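Proline dehydrogenase (Deinococcus radiodurans, PDB 4H6Q) oxidises L-proline to delta-1-pyrroline-5-carboxylate with FAD as cofactor, passing the electrons to a quinone in the first step of proline breakdown to glutamate. Local coordinates at residues Ala58-Leu63 with Asn187-Lys192; Asp265-Leu270 with Tyr275-Tyr280. All coordinates share one frame; numbering follows the deposited sequence.

Both contacts belong to one beta8-alpha8 barrel and meet where strands 58-63 and 277-283 lie side by side. Ala58 O and Val279 N, 2.9 Å apart, and Asn60 N and Val279 O, also 2.9 Å apart, probably form two hydrogen bonds joining them. Contact 1 crosses the barrel interior, its centre about 3 Å from that of the chain; contact 2 lies between the wall and an outer helix, about 15 Å from the chain centre. The centres of the two contacts are about 13 Å apart. Tyr280 of contact 2 turns inward, its CD1 3.5 Å from Asn60 ND2 of contact 1, and lies against the bound proline analogue, whereas Arg189 of contact 1 reaches the flavin.

Contact 1 (Ala58-Leu63 with Asn187-Lys192); sequences AGNLDL and NIRMVK. With FAD (flavin-adenine dinucleotide), chain C.
Asn60 meets Arg189 across the inside of the barrel, the two side chains arriving from opposite directions. On strand 58-63, Gly59 precedes this residue and its carbonyl oxygen accepts a hydrogen bond from Arg278 NH1 on the adjoining strand. At Asn60 the side chain points inward: CG stands anti to the backbone N (chi1 170°), which carries the amide toward strand 188-191. Its ND2 comes 3.1 Å from Arg189 NH1. Both are donors, so the short approach is not itself a hydrogen bond, and the amide and guanidinium planes are 47° apart. Ser98 OG is hydrogen-bonded to both Asn60 OD1 and Arg189 NH1, which is consistent with the close approach of the two donors.

The CA atoms of Asn60 and Arg189 remain 11.9 Å apart, and the pair buries just 61 Å², evidence that two side chains alone bridge strands far apart in the parallel order of a beta8-alpha8 (TIM) barrel. Beyond Asn60, Asp62 packs on Tyr280, and Leu63 packs on helix 71-90.

Across the barrel, the Arg189 chain bends at chi3, bringing NH2 to flavin N5 at 3.1 Å in a hydrogen bond with an N-H...N angle of 137°, markedly bent. NH2 also forms a salt bridge with Asp137, and NE is held by Gln257 OE1, so all three guanidinium nitrogens are engaged. Arg189 is probably an active-site residue, as in related enzymes. Val191 CG1 lies 3.3 Å from flavin N10, while the extended Lys192 delivers NZ to phosphate oxygen O1A at 2.8 Å, with Asp210 and Asp233 as salt-bridge partners.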
loop_
_atom_site.group_PDB
_atom_site.type_symbol
_atom_site.label_atom_id
_atom_site.label_comp_id
_atom_site.label_asym_id
_atom_site.label_seq_id
_atom_site.Cartn_x
_atom_site.Cartn_y
_atom_site.Cartn_z
ATOM N N ALA A 58 -5.731 1.594 -12.460
ATOM C CA ALA A 58 -5.170 0.312 -12.063
ATOM C C ALA A 58 -5.543 -0.043 -10.614
ATOM O O ALA A 58 -5.963 0.848 -9.819
ATOM C CB ALA A 58 -3.625 0.338 -12.232
ATOM N N GLY A 59 -5.423 -1.327 -10.241
ATOM C CA GLY A 59 -5.743 -1.748 -8.883
ATOM C C GLY A 59 -4.502 -2.226 -8.113
ATOM O O GLY A 59 -3.491 -2.680 -8.672
ATOM N N ASN A 60 -4.617 -2.138 -6.803
ATOM C CA ASN A 60 -3.571 -2.571 -5.878
ATOM C C ASN A 60 -4.338 -3.311 -4.772
ATOM O O ASN A 60 -4.944 -2.684 -3.873
ATOM C CB ASN A 60 -2.847 -1.318 -5.331
ATOM C CG ASN A 60 -1.922 -1.597 -4.205
ATOM O OD1 ASN A 60 -1.621 -2.754 -3.860
ATOM N ND2 ASN A 60 -1.451 -0.502 -3.581
ATOM N N LEU A 61 -4.385 -4.648 -4.856
ATOM C CA LEU A 61 -5.264 -5.470 -3.999
ATOM C C LEU A 61 -4.664 -5.635 -2.601
ATOM O O LEU A 61 -3.456 -5.831 -2.444
ATOM C CB LEU A 61 -5.489 -6.847 -4.636
ATOM C CG LEU A 61 -6.437 -6.817 -5.833
ATOM C CD1 LEU A 61 -6.128 -7.999 -6.763
ATOM C CD2 LEU A 61 -7.859 -6.832 -5.310
ATOM N N ASP A 62 -5.533 -5.663 -1.588
ATOM C CA ASP A 62 -5.089 -5.954 -0.240
ATOM C C ASP A 62 -6.112 -6.776 0.498
ATOM O O ASP A 62 -7.280 -6.380 0.555
ATOM C CB ASP A 62 -4.788 -4.640 0.486
ATOM C CG ASP A 62 -4.509 -4.818 1.968
ATOM O OD1 ASP A 62 -3.401 -5.333 2.372
ATOM O OD2 ASP A 62 -5.382 -4.464 2.746
ATOM N N LEU A 63 -5.696 -7.915 1.058
ATOM C CA LEU A 63 -6.536 -8.683 1.978
ATOM C C LEU A 63 -6.420 -8.055 3.347
ATOM O O LEU A 63 -5.314 -7.910 3.882
ATOM C CB LEU A 63 -6.075 -10.139 2.023
ATOM C CG LEU A 63 -6.770 -11.039 3.059
ATOM C CD1 LEU A 63 -8.284 -11.173 2.782
ATOM C CD2 LEU A 63 -6.131 -12.422 3.047
ATOM N N ASN A 187 11.242 0.742 -5.928
ATOM C CA ASN A 187 9.875 1.276 -6.077
ATOM C C ASN A 187 9.371 1.587 -4.655
ATOM O O ASN A 187 9.233 0.660 -3.835
ATOM C CB ASN A 187 9.040 0.168 -6.738
ATOM C CG ASN A 187 7.589 0.541 -6.947
ATOM O OD1 ASN A 187 6.960 1.014 -5.998
ATOM N ND2 ASN A 187 7.043 0.325 -8.127
ATOM N N ILE A 188 9.103 2.871 -4.375
ATOM C CA ILE A 188 8.610 3.290 -3.047
ATOM C C ILE A 188 7.366 4.144 -3.175
ATOM O O ILE A 188 7.341 5.102 -4.002
ATOM C CB ILE A 188 9.714 4.026 -2.244
ATOM C CG1 ILE A 188 10.936 3.133 -2.058
ATOM C CG2 ILE A 188 9.150 4.390 -0.844
ATOM C CD1 ILE A 188 12.064 3.746 -1.181
ATOM N N ARG A 189 6.348 3.814 -2.372
ATOM C CA ARG A 189 5.142 4.617 -2.189
ATOM C C ARG A 189 5.395 5.637 -1.065
ATOM O O ARG A 189 5.787 5.234 0.034
ATOM C CB ARG A 189 4.002 3.682 -1.792
ATOM C CG ARG A 189 2.650 4.437 -1.573
ATOM C CD ARG A 189 1.661 3.611 -0.724
ATOM N NE ARG A 189 1.327 2.379 -1.427
ATOM C CZ ARG A 189 1.034 1.209 -0.842
ATOM N NH1 ARG A 189 0.861 0.137 -1.632
ATOM N NH2 ARG A 189 0.857 1.146 0.489
ATOM N N MET A 190 5.221 6.926 -1.333
ATOM C CA MET A 190 5.311 7.959 -0.303
ATOM C C MET A 190 3.924 8.242 0.227
ATOM O O MET A 190 2.991 8.462 -0.572
ATOM C CB MET A 190 5.908 9.242 -0.858
ATOM C CG MET A 190 7.273 9.016 -1.571
ATOM S SD MET A 190 8.420 8.072 -0.536
ATOM C CE MET A 190 9.788 7.966 -1.696
ATOM N N VAL A 191 3.779 8.202 1.568
ATOM C CA VAL A 191 2.491 8.463 2.228
ATOM C C VAL A 191 2.774 9.452 3.348
ATOM O O VAL A 191 3.935 9.649 3.729
ATOM C CB VAL A 191 1.885 7.160 2.825
ATOM C CG1 VAL A 191 1.725 6.107 1.731
ATOM C CG2 VAL A 191 2.731 6.592 3.969
ATOM N N LYS A 192 1.731 10.067 3.906
ATOM C CA LYS A 192 1.893 10.923 5.101
ATOM C C LYS A 192 2.148 10.072 6.350
ATOM O O LYS A 192 3.127 10.321 7.067
ATOM C CB LYS A 192 0.695 11.877 5.258
ATOM C CG LYS A 192 0.614 12.899 4.129
ATOM C CD LYS A 192 -0.434 13.985 4.430
ATOM C CE LYS A 192 -0.644 14.850 3.165
ATOM N NZ LYS A 192 -1.414 16.096 3.546
HETATM P PA FAD C . -4.800 14.292 4.421
HETATM O O1A FAD C . -3.984 15.572 4.621
HETATM O O2A FAD C . -5.091 13.466 5.606
HETATM O O5B FAD C . -6.122 14.488 3.736
HETATM C C5B FAD C . -6.188 15.206 2.514
HETATM C C4B FAD C . -7.594 15.314 1.963
HETATM O O4B FAD C . -7.926 14.064 1.404
HETATM C C3B FAD C . -8.642 15.546 2.991
HETATM O O3B FAD C . -8.799 16.900 3.383
HETATM C C2B FAD C . -9.828 14.974 2.314
HETATM O O2B FAD C . -10.293 15.798 1.268
HETATM C C1B FAD C . -9.247 13.731 1.721
HETATM N N9A FAD C . -9.254 12.581 2.625
HETATM C C8A FAD C . -8.142 11.876 3.084
HETATM N N7A FAD C . -8.493 10.873 3.890
HETATM C C5A FAD C . -9.883 10.879 3.950
HETATM C C6A FAD C . -10.816 10.105 4.615
HETATM N N6A FAD C . -10.427 9.002 5.432
HETATM N N1A FAD C . -12.116 10.407 4.461
HETATM C C2A FAD C . -12.528 11.430 3.686
HETATM N N3A FAD C . -11.669 12.220 3.024
HETATM C C4A FAD C . -10.374 11.945 3.141
HETATM N N1 FAD C . 0.174 5.125 5.525
HETATM C C2 FAD C . 0.968 4.254 6.203
HETATM O O2 FAD C . 1.384 4.630 7.389
HETATM N N3 FAD C . 1.352 3.044 5.690
HETATM C C4 FAD C . 0.935 2.632 4.430
HETATM O O4 FAD C . 1.308 1.429 3.949
HETATM C C4X FAD C . 0.071 3.529 3.660
HETATM N N5 FAD C . -0.371 3.178 2.411
HETATM C C5X FAD C . -1.147 4.091 1.732
HETATM C C6 FAD C . -1.608 3.766 0.446
HETATM C C7 FAD C . -2.384 4.702 -0.285
HETATM C C7M FAD C . -2.885 4.352 -1.685
HETATM C C8 FAD C . -2.682 5.955 0.303
HETATM C C8M FAD C . -3.496 6.979 -0.440
HETATM C C9 FAD C . -2.246 6.254 1.603
HETATM C C9A FAD C . -1.473 5.346 2.302
HETATM N N10 FAD C . -1.022 5.692 3.590
HETATM C C10 FAD C . -0.258 4.782 4.278
HETATM C "C1'" FAD C . -1.299 6.986 4.192
HETATM C "C2'" FAD C . -2.427 7.058 5.174
HETATM O "O2'" FAD C . -3.379 6.089 4.753
HETATM C "C3'" FAD C . -2.650 8.589 5.107
HETATM O "O3'" FAD C . -2.044 9.329 6.125
HETATM C "C4'" FAD C . -4.028 9.074 4.880
HETATM O "O4'" FAD C . -4.414 8.504 3.680
HETATM C "C5'" FAD C . -3.998 10.593 4.795
HETATM O "O5'" FAD C . -4.623 10.986 3.612
HETATM P P FAD C . -3.986 12.051 2.617
HETATM O O1P FAD C . -2.494 11.892 2.191
HETATM O O2P FAD C . -5.099 12.204 1.545
HETATM O O3P FAD C . -4.080 13.488 3.348
#

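Contact 2 (Asp265-Leu270 with Tyr275-Tyr280); sequences DLQKQL and YRVRVY. With TFB (tetrahydrofuran-2-carboxylic acid), chain D.
Leu270 O receives the backbone N-H of Tyr275 at an N-to-O distance of 3.0 Å. The bond is bent, with 143° at the hydrogen. It ties helix 264-272 to the turn leading into strand 277-283, the second half of a beta-alpha-beta unit that starts with strand 254-259 in the TIM barrel. The same carbonyl oxygen lies at the edge of the Tyr275 ring, near its plane, and Leu270 CD2 is 4.0 Å from ring atom CD2 of Tyr275.

Over the barrel wall the helix runs nearly antiparallel to the strand: the short axes of 265-270 and 277-280 make 153° and approach to 9.0 Å. Valines fill that interval. Val277 directs CG2 at the helix, 3.6 Å from Leu270 CB and also against Gln267 O; its first torsion sets CG2 anti to the carbonyl carbon, on the helix side. Two residues further along the strand, Val279 CG2 meets the extended Gln267 chain at about a right angle and touches OE1 at 3.3 Å. The other end of that amide, NE2, is bonded to Ile262 O, which would limit its rotation.

Tyr280 faces the barrel interior instead, where its OH is hydrogen-bonded to Asp137 OD2; the tyrosine is probably critical for catalysis, as in related enzymes. With the ring and hydroxyl gone, as in an alanine here, Asp137 OD2 is likely to lose this partner and the ligand ring the surface it rests on. The aromatic ring supports the proline analogue over one face, with ligand CG 3.3 Å above its plane, offset toward the rim and 3.4 Å from Tyr280 CZ.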
loop_
_atom_site.group_PDB
_atom_site.type_symbol
_atom_site.label_atom_id
_atom_site.label_comp_id
_atom_site.label_asym_id
_atom_site.label_seq_id
_atom_site.Cartn_x
_atom_site.Cartn_y
_atom_site.Cartn_z
ATOM N N ASP A 265 -13.426 11.469 -7.918
ATOM C CA ASP A 265 -13.361 12.508 -8.955
ATOM C C ASP A 265 -11.926 12.768 -9.419
ATOM O O ASP A 265 -11.668 12.844 -10.635
ATOM C CB ASP A 265 -14.059 13.800 -8.501
ATOM C CG ASP A 265 -13.490 14.388 -7.238
ATOM O OD1 ASP A 265 -13.561 15.631 -7.105
ATOM O OD2 ASP A 265 -12.992 13.626 -6.361
ATOM N N LEU A 266 -10.995 12.848 -8.457
ATOM C CA LEU A 266 -9.574 13.082 -8.770
ATOM C C LEU A 266 -9.002 11.861 -9.467
ATOM O O LEU A 266 -8.198 11.998 -10.398
ATOM C CB LEU A 266 -8.706 13.432 -7.536
ATOM C CG LEU A 266 -8.895 14.751 -6.823
ATOM C CD1 LEU A 266 -7.804 14.772 -5.770
ATOM C CD2 LEU A 266 -8.722 15.921 -7.807
ATOM N N GLN A 267 -9.377 10.669 -9.017
ATOM C CA GLN A 267 -8.888 9.439 -9.627
ATOM C C GLN A 267 -9.201 9.479 -11.117
ATOM O O GLN A 267 -8.335 9.209 -11.970
ATOM C CB GLN A 267 -9.532 8.215 -8.988
ATOM C CG GLN A 267 -9.185 7.992 -7.513
ATOM C CD GLN A 267 -10.022 6.932 -6.857
ATOM O OE1 GLN A 267 -10.594 6.057 -7.523
ATOM N NE2 GLN A 267 -10.097 6.977 -5.511
ATOM N N LYS A 268 -10.455 9.775 -11.456
ATOM C CA LYS A 268 -10.877 9.815 -12.850
ATOM C C LYS A 268 -10.223 10.942 -13.643
ATOM O O LYS A 268 -9.822 10.729 -14.809
ATOM C CB LYS A 268 -12.401 9.891 -12.909
ATOM C CG LYS A 268 -13.050 8.558 -12.455
ATOM C CD LYS A 268 -14.593 8.666 -12.510
ATOM C CE LYS A 268 -15.308 7.438 -11.909
ATOM N NZ LYS A 268 -16.681 7.768 -11.436
ATOM N N GLN A 269 -10.144 12.138 -13.072
ATOM C CA GLN A 269 -9.552 13.291 -13.731
ATOM C C GLN A 269 -8.096 13.076 -14.071
ATOM O O GLN A 269 -7.647 13.356 -15.197
ATOM C CB GLN A 269 -9.727 14.545 -12.866
ATOM C CG GLN A 269 -8.993 15.825 -13.449
ATOM C CD GLN A 269 -8.742 16.937 -12.373
ATOM O OE1 GLN A 269 -9.361 16.946 -11.314
ATOM N NE2 GLN A 269 -7.828 17.872 -12.674
ATOM N N LEU A 270 -7.330 12.558 -13.131
ATOM C CA LEU A 270 -5.903 12.302 -13.363
ATOM C C LEU A 270 -5.698 11.277 -14.474
ATOM O O LEU A 270 -4.826 11.459 -15.354
ATOM C CB LEU A 270 -5.241 11.821 -12.059
ATOM C CG LEU A 270 -5.112 12.902 -10.987
ATOM C CD1 LEU A 270 -4.720 12.286 -9.637
ATOM C CD2 LEU A 270 -4.094 13.920 -11.441
ATOM N N TYR A 275 -2.142 10.783 -16.534
ATOM C CA TYR A 275 -1.319 10.271 -15.425
ATOM C C TYR A 275 -1.694 8.842 -15.096
ATOM O O TYR A 275 -2.852 8.424 -15.280
ATOM C CB TYR A 275 -1.494 11.152 -14.181
ATOM C CG TYR A 275 -1.016 12.571 -14.400
ATOM C CD1 TYR A 275 0.364 12.881 -14.361
ATOM C CD2 TYR A 275 -1.903 13.573 -14.725
ATOM C CE1 TYR A 275 0.794 14.155 -14.576
ATOM C CE2 TYR A 275 -1.478 14.873 -14.965
ATOM C CZ TYR A 275 -0.140 15.171 -14.900
ATOM O OH TYR A 275 0.271 16.478 -15.142
ATOM N N ARG A 276 -0.750 8.078 -14.605
ATOM C CA ARG A 276 -1.074 6.774 -14.037
ATOM C C ARG A 276 -1.732 6.969 -12.674
ATOM O O ARG A 276 -1.237 7.749 -11.852
ATOM C CB ARG A 276 0.201 5.966 -13.828
ATOM C CG ARG A 276 0.844 5.509 -15.146
ATOM C CD ARG A 276 2.155 4.746 -14.901
ATOM N NE ARG A 276 2.627 4.198 -16.189
ATOM C CZ ARG A 276 3.561 3.262 -16.283
ATOM N NH1 ARG A 276 4.132 2.827 -15.161
ATOM N NH2 ARG A 276 3.926 2.781 -17.478
ATOM N N VAL A 277 -2.791 6.191 -12.429
ATOM C CA VAL A 277 -3.479 6.188 -11.144
ATOM C C VAL A 277 -3.699 4.729 -10.749
ATOM O O VAL A 277 -4.159 3.920 -11.560
ATOM C CB VAL A 277 -4.848 6.887 -11.212
ATOM C CG1 VAL A 277 -5.545 6.884 -9.822
ATOM C CG2 VAL A 277 -4.737 8.305 -11.768
ATOM N N ARG A 278 -3.384 4.372 -9.502
ATOM C CA ARG A 278 -3.613 3.010 -9.009
ATOM C C ARG A 278 -4.265 3.088 -7.648
ATOM O O ARG A 278 -3.731 3.725 -6.735
ATOM C CB ARG A 278 -2.284 2.243 -8.923
ATOM C CG ARG A 278 -2.503 0.770 -8.564
ATOM C CD ARG A 278 -1.171 0.038 -8.403
ATOM N NE ARG A 278 -0.324 -0.004 -9.617
ATOM C CZ ARG A 278 -0.400 -0.941 -10.563
ATOM N NH1 ARG A 278 -1.342 -1.895 -10.533
ATOM N NH2 ARG A 278 0.525 -0.944 -11.517
ATOM N N VAL A 279 -5.413 2.430 -7.502
ATOM C CA VAL A 279 -6.205 2.541 -6.302
ATOM C C VAL A 279 -5.985 1.351 -5.394
ATOM O O VAL A 279 -6.017 0.176 -5.827
ATOM C CB VAL A 279 -7.716 2.679 -6.663
ATOM C CG1 VAL A 279 -8.639 2.420 -5.476
ATOM C CG2 VAL A 279 -7.954 4.064 -7.240
ATOM N N TYR A 280 -5.749 1.642 -4.089
ATOM C CA TYR A 280 -5.591 0.631 -3.058
ATOM C C TYR A 280 -6.974 0.054 -2.764
ATOM O O TYR A 280 -7.888 0.783 -2.334
ATOM C CB TYR A 280 -4.949 1.309 -1.828
ATOM C CG TYR A 280 -4.430 0.372 -0.759
ATOM C CD1 TYR A 280 -3.042 0.169 -0.581
ATOM C CD2 TYR A 280 -5.309 -0.275 0.153
ATOM C CE1 TYR A 280 -2.543 -0.677 0.385
ATOM C CE2 TYR A 280 -4.820 -1.143 1.135
ATOM C CZ TYR A 280 -3.434 -1.345 1.226
ATOM O OH TYR A 280 -3.032 -2.198 2.205
HETATM O OA TFB D . -1.945 1.282 4.921
HETATM C CA TFB D . -2.984 2.179 5.295
HETATM C C TFB D . -3.933 1.520 6.275
HETATM O OB TFB D . -4.747 2.242 6.909
HETATM C CB TFB D . -3.708 2.532 4.065
HETATM C CG TFB D . -3.424 1.419 3.166
HETATM C CD TFB D . -2.169 0.773 3.609
HETATM O OXT TFB D . -3.930 0.250 6.478
#